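Local coordinates for protein methylmalonyl-CoA carboxyltransferase 12S subunit (Propionibacterium freudenreichii, PDB 1ON3) that transfers the carboxyl group of methylmalonyl-CoA to the biotin of the 1.3S subunit, as the hexameric core of the transcarboxylase complex, at residues A64-R69 / Q115-V120; A78-D83 / F104-G109. All coordinates share one frame; numbering follows the deposited sequence.

Contact 1: A64-R69 / Q115-V120; sequences AFRKHR and QSTKVV
R66 and K118 mark the nearest approach of the two backbones, an irregular loop and a turn of helix 113-129, with their CA atoms 8.4 Å apart. In the crotonase-like carboxyltransferase fold, this joins the long loop between strands 60-62 and 85-92 to the helix that follows the first β-hairpin of the sheet. Long side chains suit so wide a gap. Those of R66 and K118 run past each other in opposite directions and meet through their aliphatic parts, R66 CB lying 3.9 Å from K118 CD. A bend at chi2 (76°) then turns the arginine chain toward the helix, where its guanidinium forms a salt bridge through NH1 with E121, one helical turn beyond T117. The lysine chain bends at chi3 (63°), and its buried ammonium is held by three carbonyl oxygens, those of G63, A82 and V85, so that one charged group pins three points of the chain to the helix. T117 is well suited to a helix surface beside an arginine: OG1 bonds back to the carbonyl of E113, leaving the methyl for the neighbour. That methyl, CG2, lies 3.7 Å from R66 NH2, the two side chains crossing at about a right angle.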
loop_
_atom_site.group_PDB
_atom_site.type_symbol
_atom_site.label_atom_id
_atom_site.label_comp_id
_atom_site.label_asym_id
_atom_site.label_seq_id
_atom_site.Cartn_x
_atom_site.Cartn_y
_atom_site.Cartn_z
ATOM N N ALA E 64 -32.780 1.160 23.492
ATOM C CA ALA E 64 -34.124 0.808 23.943
ATOM C C ALA E 64 -34.799 2.120 24.345
ATOM O O ALA E 64 -35.947 2.384 23.981
ATOM C CB ALA E 64 -34.061 -0.132 25.150
ATOM N N PHE E 65 -34.072 2.953 25.083
ATOM C CA PHE E 65 -34.636 4.217 25.546
ATOM C C PHE E 65 -34.531 5.382 24.573
ATOM O O PHE E 65 -34.928 6.498 24.909
ATOM C CB PHE E 65 -34.010 4.620 26.879
ATOM C CG PHE E 65 -34.385 3.720 28.013
ATOM C CD1 PHE E 65 -33.491 2.770 28.490
ATOM C CD2 PHE E 65 -35.653 3.798 28.586
ATOM C CE1 PHE E 65 -33.853 1.903 29.522
ATOM C CE2 PHE E 65 -36.018 2.935 29.616
ATOM C CZ PHE E 65 -35.112 1.987 30.081
ATOM N N ARG E 66 -34.001 5.133 23.376
ATOM C CA ARG E 66 -33.864 6.186 22.363
ATOM C C ARG E 66 -35.247 6.708 21.976
ATOM O O ARG E 66 -36.192 5.929 21.856
ATOM C CB ARG E 66 -33.162 5.627 21.121
ATOM C CG ARG E 66 -32.828 6.655 20.056
ATOM C CD ARG E 66 -31.626 7.495 20.436
ATOM N NE ARG E 66 -31.177 8.319 19.316
ATOM C CZ ARG E 66 -30.207 7.983 18.471
ATOM N NH1 ARG E 66 -29.554 6.832 18.606
ATOM N NH2 ARG E 66 -29.898 8.796 17.477
ATOM N N LYS E 67 -35.363 8.018 21.749
ATOM C CA LYS E 67 -36.656 8.607 21.410
ATOM C C LYS E 67 -36.604 9.562 20.242
ATOM O O LYS E 67 -35.610 10.258 20.045
ATOM C CB LYS E 67 -37.217 9.365 22.612
ATOM C CG LYS E 67 -37.608 8.494 23.779
ATOM C CD LYS E 67 -38.200 9.363 24.880
ATOM C CE LYS E 67 -38.562 8.550 26.113
ATOM N NZ LYS E 67 -39.070 9.452 27.190
ATOM N N HIS E 68 -37.696 9.608 19.484
ATOM C CA HIS E 68 -37.804 10.495 18.340
ATOM C C HIS E 68 -37.751 11.946 18.817
ATOM O O HIS E 68 -38.122 12.253 19.951
ATOM C CB HIS E 68 -39.124 10.259 17.596
ATOM C CG HIS E 68 -40.342 10.715 18.347
ATOM N ND1 HIS E 68 -40.874 10.010 19.407
ATOM C CD2 HIS E 68 -41.133 11.801 18.186
ATOM C CE1 HIS E 68 -41.942 10.640 19.861
ATOM N NE2 HIS E 68 -42.122 11.730 19.138
ATOM N N ARG E 69 -37.295 12.830 17.941
ATOM C CA ARG E 69 -37.185 14.242 18.257
ATOM C C ARG E 69 -38.125 15.091 17.396
ATOM O O ARG E 69 -38.164 16.318 17.532
ATOM C CB ARG E 69 -35.742 14.706 18.049
ATOM C CG ARG E 69 -34.736 13.994 18.922
ATOM C CD ARG E 69 -33.349 14.577 18.735
ATOM N NE ARG E 69 -33.302 15.992 19.098
ATOM C CZ ARG E 69 -32.260 16.786 18.862
ATOM N NH1 ARG E 69 -31.184 16.297 18.263
ATOM N NH2 ARG E 69 -32.299 18.067 19.210
ATOM N N GLN E 115 -35.617 6.124 14.083
ATOM C CA GLN E 115 -35.629 4.676 13.873
ATOM C C GLN E 115 -34.569 4.331 12.821
ATOM O O GLN E 115 -33.765 3.413 13.003
ATOM C CB GLN E 115 -37.000 4.196 13.369
ATOM C CG GLN E 115 -37.111 2.671 13.292
ATOM C CD GLN E 115 -38.279 2.195 12.452
ATOM O OE1 GLN E 115 -38.106 1.750 11.304
ATOM N NE2 GLN E 115 -39.479 2.296 13.009
ATOM N N SER E 116 -34.556 5.081 11.727
ATOM C CA SER E 116 -33.578 4.825 10.670
ATOM C C SER E 116 -32.158 5.120 11.127
ATOM O O SER E 116 -31.215 4.461 10.692
ATOM C CB SER E 116 -33.898 5.646 9.420
ATOM O OG SER E 116 -35.039 5.121 8.749
ATOM N N THR E 117 -31.994 6.115 11.988
ATOM C CA THR E 117 -30.663 6.435 12.488
ATOM C C THR E 117 -30.158 5.281 13.350
ATOM O O THR E 117 -28.982 4.930 13.280
ATOM C CB THR E 117 -30.680 7.735 13.306
ATOM O OG1 THR E 117 -31.020 8.818 12.434
ATOM C CG2 THR E 117 -29.317 8.000 13.929
ATOM N N LYS E 118 -31.053 4.687 14.142
ATOM C CA LYS E 118 -30.703 3.556 15.009
ATOM C C LYS E 118 -30.224 2.375 14.156
ATOM O O LYS E 118 -29.235 1.689 14.473
ATOM C CB LYS E 118 -31.924 3.108 15.837
ATOM C CG LYS E 118 -32.214 3.951 17.094
ATOM C CD LYS E 118 -33.405 3.419 17.895
ATOM C CE LYS E 118 -33.158 2.022 18.425
ATOM N NZ LYS E 118 -34.285 1.548 19.282
ATOM N N VAL E 119 -30.946 2.121 13.081
ATOM C CA VAL E 119 -30.580 1.021 12.190
ATOM C C VAL E 119 -29.211 1.278 11.544
ATOM O O VAL E 119 -28.363 0.383 11.483
ATOM C CB VAL E 119 -31.642 0.820 11.088
ATOM C CG1 VAL E 119 -31.138 -0.180 10.050
ATOM C CG2 VAL E 119 -32.932 0.290 11.716
ATOM N N VAL E 120 -28.994 2.497 11.063
ATOM C CA VAL E 120 -27.719 2.834 10.441
ATOM C C VAL E 120 -26.563 2.711 11.439
ATOM O O VAL E 120 -25.485 2.222 11.097
ATOM C CB VAL E 120 -27.752 4.269 9.845
ATOM C CG1 VAL E 120 -26.378 4.660 9.346
ATOM C CG2 VAL E 120 -28.727 4.320 8.670
#

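Contact 2: A78-D83 / F104-G109; sequences AVVPAD and FTVMGG. With MCA (methylmalonyl-coenzyme A), chain T.
With CG beside its backbone N (chi1 -72°) and the chain extended at chi2 (-169°), M107 carries SD to 3.8 Å from V80 CG2, the two side chains crossing at about a right angle. V80 has chi1 near 180° (-166°), which sets CG2 next to its own backbone N, facing the sulfur. V106 adds its CG2 to the same seam, approaching the ring carbon CD of P81 at 4.2 Å. Compact, branched residues and a proline suit this apolar seam between two irregular loops, each braced by its own turn: D83 N bonds to V80 O at 2.8 Å and G109 N to V106 O at 2.9 Å. From M107 to G109 phi is positive, which glycine adopts easily at the last two positions. G108 also sits against methylmalonyl-CoA, where its lack of a side chain lets the ribose lie close, CA 3.0 Å from O4'. The F104 ring carries G108 CA over one face, 3.7 Å above its plane and offset toward the rim, while CZ reaches 3.7 Å from ligand C5'. F104, M107 and G108 thus form part of the methylmalonyl-CoA pocket, in which a glycine-containing loop after a β-strand lies against the ribose of the coenzyme.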
loop_
_atom_site.group_PDB
_atom_site.type_symbol
_atom_site.label_atom_id
_atom_site.label_comp_id
_atom_site.label_asym_id
_atom_site.label_seq_id
_atom_site.Cartn_x
_atom_site.Cartn_y
_atom_site.Cartn_z
ATOM N N ALA E 78 -46.651 12.127 20.849
ATOM C CA ALA E 78 -46.591 10.690 20.641
ATOM C C ALA E 78 -45.536 9.960 21.463
ATOM O O ALA E 78 -44.415 10.444 21.641
ATOM C CB ALA E 78 -46.394 10.389 19.156
ATOM N N VAL E 79 -45.931 8.800 21.981
ATOM C CA VAL E 79 -45.054 7.922 22.755
ATOM C C VAL E 79 -44.772 6.792 21.765
ATOM O O VAL E 79 -45.678 6.043 21.393
ATOM C CB VAL E 79 -45.767 7.344 23.996
ATOM C CG1 VAL E 79 -44.901 6.270 24.639
ATOM C CG2 VAL E 79 -46.043 8.459 25.009
ATOM N N VAL E 80 -43.520 6.678 21.334
ATOM C CA VAL E 80 -43.133 5.677 20.339
ATOM C C VAL E 80 -41.935 4.877 20.846
ATOM O O VAL E 80 -40.792 5.177 20.500
ATOM C CB VAL E 80 -42.753 6.398 19.018
ATOM C CG1 VAL E 80 -42.675 5.423 17.867
ATOM C CG2 VAL E 80 -43.765 7.496 18.720
ATOM N N PRO E 81 -42.186 3.834 21.657
ATOM C CA PRO E 81 -41.131 2.981 22.227
ATOM C C PRO E 81 -40.037 2.547 21.233
ATOM O O PRO E 81 -40.337 1.944 20.200
ATOM C CB PRO E 81 -41.913 1.787 22.773
ATOM C CG PRO E 81 -43.241 2.397 23.161
ATOM C CD PRO E 81 -43.529 3.319 21.997
ATOM N N ALA E 82 -38.779 2.851 21.567
ATOM C CA ALA E 82 -37.615 2.500 20.744
ATOM C C ALA E 82 -37.700 3.057 19.326
ATOM O O ALA E 82 -36.902 2.694 18.447
ATOM C CB ALA E 82 -37.462 0.972 20.691
ATOM N N ASP E 83 -38.629 3.988 19.145
ATOM C CA ASP E 83 -38.959 4.590 17.854
ATOM C C ASP E 83 -39.346 3.519 16.830
ATOM O O ASP E 83 -39.190 3.700 15.618
ATOM C CB ASP E 83 -37.860 5.473 17.256
ATOM C CG ASP E 83 -38.458 6.542 16.359
ATOM O OD1 ASP E 83 -37.839 7.009 15.380
ATOM O OD2 ASP E 83 -39.607 6.910 16.660
ATOM N N PHE E 104 -43.960 -3.442 14.291
ATOM C CA PHE E 104 -45.188 -3.001 13.649
ATOM C C PHE E 104 -46.252 -2.498 14.643
ATOM O O PHE E 104 -47.122 -1.717 14.265
ATOM C CB PHE E 104 -45.780 -4.144 12.820
ATOM C CG PHE E 104 -46.953 -3.731 11.981
ATOM C CD1 PHE E 104 -46.761 -3.009 10.806
ATOM C CD2 PHE E 104 -48.256 -4.008 12.397
ATOM C CE1 PHE E 104 -47.834 -2.563 10.057
ATOM C CE2 PHE E 104 -49.346 -3.564 11.653
ATOM C CZ PHE E 104 -49.134 -2.838 10.480
ATOM N N THR E 105 -46.200 -2.943 15.897
ATOM C CA THR E 105 -47.189 -2.499 16.897
ATOM C C THR E 105 -47.003 -1.034 17.282
ATOM O O THR E 105 -47.835 -0.453 17.984
ATOM C CB THR E 105 -47.125 -3.333 18.207
ATOM O OG1 THR E 105 -45.947 -2.988 18.949
ATOM C CG2 THR E 105 -47.120 -4.823 17.893
ATOM N N VAL E 106 -45.906 -0.439 16.823
ATOM C CA VAL E 106 -45.621 0.956 17.121
ATOM C C VAL E 106 -45.756 1.800 15.852
ATOM O O VAL E 106 -44.879 1.797 14.984
ATOM C CB VAL E 106 -44.213 1.086 17.732
ATOM C CG1 VAL E 106 -43.823 2.540 17.850
ATOM C CG2 VAL E 106 -44.194 0.409 19.106
ATOM N N MET E 107 -46.877 2.508 15.739
ATOM C CA MET E 107 -47.142 3.347 14.573
ATOM C C MET E 107 -46.931 2.581 13.257
ATOM O O MET E 107 -46.315 3.079 12.309
ATOM C CB MET E 107 -46.260 4.600 14.612
ATOM C CG MET E 107 -46.668 5.636 15.672
ATOM S SD MET E 107 -45.804 7.247 15.503
ATOM C CE MET E 107 -46.650 8.008 14.090
ATOM N N GLY E 108 -47.461 1.363 13.202
ATOM C CA GLY E 108 -47.325 0.551 12.004
ATOM C C GLY E 108 -45.892 0.291 11.577
ATOM O O GLY E 108 -45.620 0.053 10.395
ATOM N N GLY E 109 -44.972 0.315 12.534
ATOM C CA GLY E 109 -43.574 0.094 12.204
ATOM C C GLY E 109 -43.021 1.143 11.247
ATOM O O GLY E 109 -41.913 0.983 10.725
HETATM C C8 MCA T . -48.867 2.727 8.556
HETATM N N9 MCA T . -49.123 3.617 9.603
HETATM C C4 MCA T . -48.343 4.724 9.311
HETATM C C5 MCA T . -47.673 4.408 8.106
HETATM N N7 MCA T . -48.020 3.149 7.651
HETATM N N3 MCA T . -48.219 5.910 10.036
HETATM C C2 MCA T . -47.346 6.797 9.444
HETATM N N1 MCA T . -46.641 6.599 8.279
HETATM C C6 MCA T . -46.778 5.404 7.576
HETATM N N6 MCA T . -46.070 5.254 6.452
HETATM C "C1'" MCA T . -49.921 3.528 10.702
HETATM C "C2'" MCA T . -51.388 3.553 10.260
HETATM O "O2'" MCA T . -51.854 4.866 10.117
HETATM C "C3'" MCA T . -52.039 2.727 11.342
HETATM O "O3'" MCA T . -52.395 3.567 12.426
HETATM C "C4'" MCA T . -50.999 1.667 11.749
HETATM O "O4'" MCA T . -49.711 2.266 11.338
HETATM C "C5'" MCA T . -51.050 0.262 11.027
HETATM O "O5'" MCA T . -51.946 0.301 10.221
HETATM P P1 MCA T . -53.098 -0.201 9.632
HETATM O O11 MCA T . -53.621 0.580 8.637
HETATM O O12 MCA T . -53.750 -0.272 10.795
HETATM O O6 MCA T . -52.895 -1.626 8.848
HETATM P P2 MCA T . -52.780 -2.703 8.074
HETATM O O21 MCA T . -54.139 -2.558 7.842
HETATM O O22 MCA T . -52.107 -3.855 8.526
HETATM O O7 MCA T . -52.058 -2.135 6.762
HETATM C CPB MCA T . -50.975 -1.615 6.749
HETATM C CPA MCA T . -50.255 -1.007 5.558
HETATM C CP7 MCA T . -50.998 0.348 5.622
HETATM C CP9 MCA T . -50.336 -1.881 4.284
HETATM C CP8 MCA T . -48.760 -0.875 5.940
HETATM O OP3 MCA T . -50.854 0.954 6.697
HETATM C CP6 MCA T . -50.720 1.390 4.700
HETATM O OP2 MCA T . -50.811 1.117 3.447
HETATM N NP2 MCA T . -50.305 2.720 5.190
HETATM C CP5 MCA T . -49.431 3.416 4.306
HETATM C CP4 MCA T . -48.413 3.260 3.313
HETATM C CP3 MCA T . -47.605 4.319 2.734
HETATM O OP1 MCA T . -48.480 5.250 2.277
HETATM N NP1 MCA T . -46.176 4.585 2.529
HETATM C CP2 MCA T . -45.964 5.853 1.888
HETATM C CP1 MCA T . -44.513 6.089 1.896
HETATM P P3 MCA T . -53.227 3.537 13.847
HETATM O O31 MCA T . -54.485 3.361 13.053
HETATM O O32 MCA T . -53.124 4.901 14.464
HETATM O O33 MCA T . -53.034 2.385 14.802
HETATM S S MCA T . -44.021 7.392 1.259
HETATM C CS1 MCA T . -42.589 6.734 1.698
HETATM O OS1 MCA T . -42.237 5.670 2.282
HETATM C CS2 MCA T . -41.731 6.743 0.588
HETATM C CS3 MCA T . -40.590 7.404 0.716
HETATM C CS4 MCA T . -41.681 6.079 -0.820
HETATM O OS4 MCA T . -41.062 6.585 -1.757
HETATM O OS5 MCA T . -42.306 5.031 -0.916
#

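In the fold
From the N terminus, the chain leaves strand 60-62 through 64-69, continues in the same long loop to 78-83, forms the hairpin of strands 85-92 and 95-102, and passes through 104-109 into helix 113-129. Contact 2 closes the shorter loop around that hairpin; contact 1 encloses it, since its segments lie outside both of those of contact 2. Their centres are about 11 Å apart, and they meet directly: Q115 NE2, on the helix of contact 1, probably bonds to D83 O of contact 2. The pair thus ties the loop to the helix and to the coenzyme pocket, while R69 forms salt bridges with E113 and D149 of another subunit.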